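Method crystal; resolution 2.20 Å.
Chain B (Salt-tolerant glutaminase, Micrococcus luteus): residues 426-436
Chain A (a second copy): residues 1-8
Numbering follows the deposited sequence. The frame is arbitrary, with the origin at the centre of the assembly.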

# COMPACT_ATOMS: atom_id res chain seq x y z
N ALA B 426 -7.15 -17.11 -18.25
CA ALA B 426 -6.98 -18.26 -19.13
C ALA B 426 -7.74 -19.44 -18.52
O ALA B 426 -8.46 -20.15 -19.22
CB ALA B 426 -5.51 -18.61 -19.28
N GLU B 427 -7.57 -19.64 -17.22
CA GLU B 427 -8.24 -20.73 -16.51
C GLU B 427 -9.75 -20.49 -16.53
O GLU B 427 -10.53 -21.43 -16.57
CB GLU B 427 -7.73 -20.80 -15.07
CG GLU B 427 -8.37 -21.89 -14.21
CD GLU B 427 -8.17 -23.28 -14.78
OE1 GLU B 427 -7.15 -23.51 -15.47
OE2 GLU B 427 -9.02 -24.16 -14.51
N GLY B 428 -10.14 -19.22 -16.49
CA GLY B 428 -11.55 -18.88 -16.51
C GLY B 428 -12.16 -19.27 -17.85
O GLY B 428 -13.27 -19.81 -17.91
N VAL B 429 -11.41 -19.00 -18.92
CA VAL B 429 -11.85 -19.32 -20.27
C VAL B 429 -12.00 -20.83 -20.47
O VAL B 429 -12.96 -21.29 -21.08
CB VAL B 429 -10.86 -18.76 -21.31
CG1 VAL B 429 -11.23 -19.26 -22.70
CG2 VAL B 429 -10.89 -17.24 -21.27
N ARG B 430 -11.04 -21.60 -19.94
CA ARG B 430 -11.06 -23.05 -20.06
C ARG B 430 -12.30 -23.66 -19.41
O ARG B 430 -12.92 -24.57 -19.96
CB ARG B 430 -9.82 -23.66 -19.40
CG ARG B 430 -8.50 -23.16 -19.95
CD ARG B 430 -7.36 -23.51 -19.01
NE ARG B 430 -6.10 -22.91 -19.42
CZ ARG B 430 -5.03 -22.80 -18.64
NH1 ARG B 430 -5.08 -23.26 -17.39
NH2 ARG B 430 -3.93 -22.24 -19.10
N ARG B 431 -12.66 -23.16 -18.24
CA ARG B 431 -13.82 -23.68 -17.53
C ARG B 431 -15.13 -23.29 -18.20
O ARG B 431 -16.13 -23.99 -18.06
CB ARG B 431 -13.80 -23.22 -16.08
CG ARG B 431 -12.54 -23.65 -15.35
CD ARG B 431 -12.65 -23.49 -13.85
NE ARG B 431 -11.47 -24.03 -13.19
CZ ARG B 431 -11.39 -24.30 -11.89
NH1 ARG B 431 -12.42 -24.07 -11.10
NH2 ARG B 431 -10.27 -24.82 -11.40
N LEU B 432 -15.12 -22.17 -18.91
CA LEU B 432 -16.33 -21.73 -19.60
C LEU B 432 -16.59 -22.71 -20.73
O LEU B 432 -17.71 -23.18 -20.92
CB LEU B 432 -16.15 -20.32 -20.18
CG LEU B 432 -16.78 -19.20 -19.35
CD1 LEU B 432 -16.56 -17.87 -20.05
CD2 LEU B 432 -18.27 -19.47 -19.17
N GLN B 433 -15.53 -23.03 -21.47
CA GLN B 433 -15.62 -23.96 -22.57
C GLN B 433 -16.01 -25.33 -22.02
O GLN B 433 -16.85 -26.03 -22.60
CB GLN B 433 -14.28 -24.04 -23.29
CG GLN B 433 -13.74 -22.68 -23.71
CD GLN B 433 -12.43 -22.77 -24.47
OE1 GLN B 433 -11.45 -23.32 -23.98
NE2 GLN B 433 -12.42 -22.21 -25.68
N ALA B 434 -15.42 -25.70 -20.89
CA ALA B 434 -15.70 -26.98 -20.25
C ALA B 434 -17.17 -27.07 -19.86
O ALA B 434 -17.64 -28.11 -19.41
CB ALA B 434 -14.82 -27.16 -19.03
N ASP B 435 -17.89 -25.97 -20.03
CA ASP B 435 -19.32 -25.93 -19.72
C ASP B 435 -20.12 -26.05 -21.01
O ASP B 435 -21.35 -26.13 -20.98
CB ASP B 435 -19.68 -24.62 -19.02
CG ASP B 435 -19.45 -24.67 -17.53
OD1 ASP B 435 -20.21 -25.37 -16.83
OD2 ASP B 435 -18.50 -24.02 -17.06
N GLY B 436 -19.42 -26.07 -22.14
CA GLY B 436 -20.08 -26.19 -23.42
C GLY B 436 -20.34 -24.84 -24.06
O GLY B 436 -21.16 -24.72 -24.97
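Chain A, residues 1-8: MRHPIPDY

The guanidinium group of Arg B431 is the polar centre of this contact: it reaches a backbone carbonyl and a carboxylate of chain A with its edge while a proline lies over one face. Arg B431 NH1 donates to Arg A2 O at 2.8 Å, and Arg B431 NH2 lies 2.6 Å from Asp A7 OD1 in a salt bridge. The individual hydrogen bonds to that oxygen are weak in angle, so the pair is better described as a salt bridge than as a pair of good hydrogen bonds. Arginine suits the place because its flat head offers several N-H groups around the rim and leaves its faces free for packing; Pro A4 CA sits over one face, 3.4 Å from Arg B431 NH1.

Chain B supplies a helix that arrives from earlier in the chain and runs through most of this stretch. Chain A begins here: Met A1 to His A3 run extended, and a helix starting near Pro A4 continues beyond Tyr A8. The two helix axes cross at 111° and come no closer than 11.5 Å, so side chains and the extended N-terminus make the contact. Chain A passes Arg B431 with Met A1, their CA atoms 5.8 Å apart, and reaches Gly B428 with Pro A4, at 7.1 Å between CA atoms; it thus runs back toward the earlier part of the chain B helix.

Arg B431 is held in position from its own helix. Glu B427, one turn earlier, accepts from Arg B431 NE at its OE2, 2.8 Å away, while its OE1 takes Arg B430 NH1 at 2.8 Å. The aliphatic part of the same glutamate packs on chain A, with Glu B427 CG 3.7 Å from Pro A4 CB.

The flexible thioether of Met A1 lies along the helix surface, with Met A1 SD 4.0 Å from both Leu B432 CG and Gly B428 O. The amino terminus faces Asp B435, forming a salt bridge with Met A1 N 3.2 Å from Asp B435 OD2, although the position of that oxygen is less certain. Gly B436, with phi of 94°, closes the helix in a Schellman motif, a backbone shape that favours glycine.

Within chain A, His A3 points away from chain B and caps its own helix: His A3 ND1 accepts from Ile A5 N at 3.2 Å. Proline fits the following position, since the first turn of a helix needs no backbone N-H from it.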

# COMPACT_ATOMS: atom_id res chain seq x y z
N MET A 1 -19.90 -23.10 -14.28
CA MET A 1 -18.46 -23.40 -13.98
C MET A 1 -18.16 -23.09 -12.52
O MET A 1 -18.94 -22.42 -11.84
CB MET A 1 -17.55 -22.54 -14.86
CG MET A 1 -17.69 -21.05 -14.58
SD MET A 1 -16.47 -20.07 -15.48
CE MET A 1 -15.14 -20.02 -14.28
N ARG A 2 -17.02 -23.59 -12.05
CA ARG A 2 -16.60 -23.35 -10.68
C ARG A 2 -15.46 -22.34 -10.65
O ARG A 2 -14.56 -22.38 -11.50
CB ARG A 2 -16.14 -24.65 -10.02
CG ARG A 2 -17.20 -25.73 -9.95
CD ARG A 2 -16.93 -26.66 -8.78
NE ARG A 2 -15.55 -27.13 -8.77
CZ ARG A 2 -14.99 -27.77 -7.75
NH1 ARG A 2 -15.69 -28.02 -6.66
NH2 ARG A 2 -13.72 -28.17 -7.83
N HIS A 3 -15.51 -21.43 -9.68
CA HIS A 3 -14.48 -20.41 -9.55
C HIS A 3 -13.14 -21.10 -9.30
O HIS A 3 -13.03 -21.97 -8.45
CB HIS A 3 -14.82 -19.49 -8.38
CG HIS A 3 -14.19 -18.14 -8.47
ND1 HIS A 3 -12.83 -17.95 -8.42
CD2 HIS A 3 -14.74 -16.91 -8.63
CE1 HIS A 3 -12.56 -16.66 -8.55
NE2 HIS A 3 -13.70 -16.01 -8.67
N PRO A 4 -12.10 -20.72 -10.06
CA PRO A 4 -10.79 -21.36 -9.86
C PRO A 4 -10.06 -21.06 -8.54
O PRO A 4 -9.29 -21.89 -8.07
CB PRO A 4 -10.00 -20.89 -11.09
CG PRO A 4 -10.60 -19.57 -11.40
CD PRO A 4 -12.08 -19.81 -11.22
N ILE A 5 -10.31 -19.90 -7.94
CA ILE A 5 -9.63 -19.56 -6.70
C ILE A 5 -9.84 -20.57 -5.57
O ILE A 5 -8.91 -20.90 -4.84
CB ILE A 5 -10.01 -18.13 -6.23
CG1 ILE A 5 -9.41 -17.12 -7.21
CG2 ILE A 5 -9.45 -17.86 -4.82
CD1 ILE A 5 -9.69 -15.68 -6.87
N PRO A 6 -11.08 -21.08 -5.40
CA PRO A 6 -11.31 -22.07 -4.34
C PRO A 6 -10.52 -23.35 -4.62
O PRO A 6 -10.08 -24.03 -3.69
CB PRO A 6 -12.82 -22.30 -4.41
CG PRO A 6 -13.33 -20.97 -4.85
CD PRO A 6 -12.36 -20.60 -5.95
N ASP A 7 -10.35 -23.67 -5.90
CA ASP A 7 -9.60 -24.85 -6.31
C ASP A 7 -8.12 -24.63 -6.00
O ASP A 7 -7.42 -25.55 -5.57
CB ASP A 7 -9.79 -25.11 -7.80
CG ASP A 7 -11.16 -25.69 -8.13
OD1 ASP A 7 -11.50 -25.79 -9.32
OD2 ASP A 7 -11.90 -26.04 -7.18
N TYR A 8 -7.66 -23.41 -6.22
CA TYR A 8 -6.28 -23.06 -5.92
C TYR A 8 -6.03 -23.29 -4.43
O TYR A 8 -5.04 -23.91 -4.03
CB TYR A 8 -6.01 -21.59 -6.23
CG TYR A 8 -4.75 -21.08 -5.57
CD1 TYR A 8 -3.50 -21.33 -6.12
CD2 TYR A 8 -4.81 -20.43 -4.33
CE1 TYR A 8 -2.33 -20.95 -5.46
CE2 TYR A 8 -3.65 -20.05 -3.66
CZ TYR A 8 -2.42 -20.31 -4.23
OH TYR A 8 -1.28 -19.97 -3.55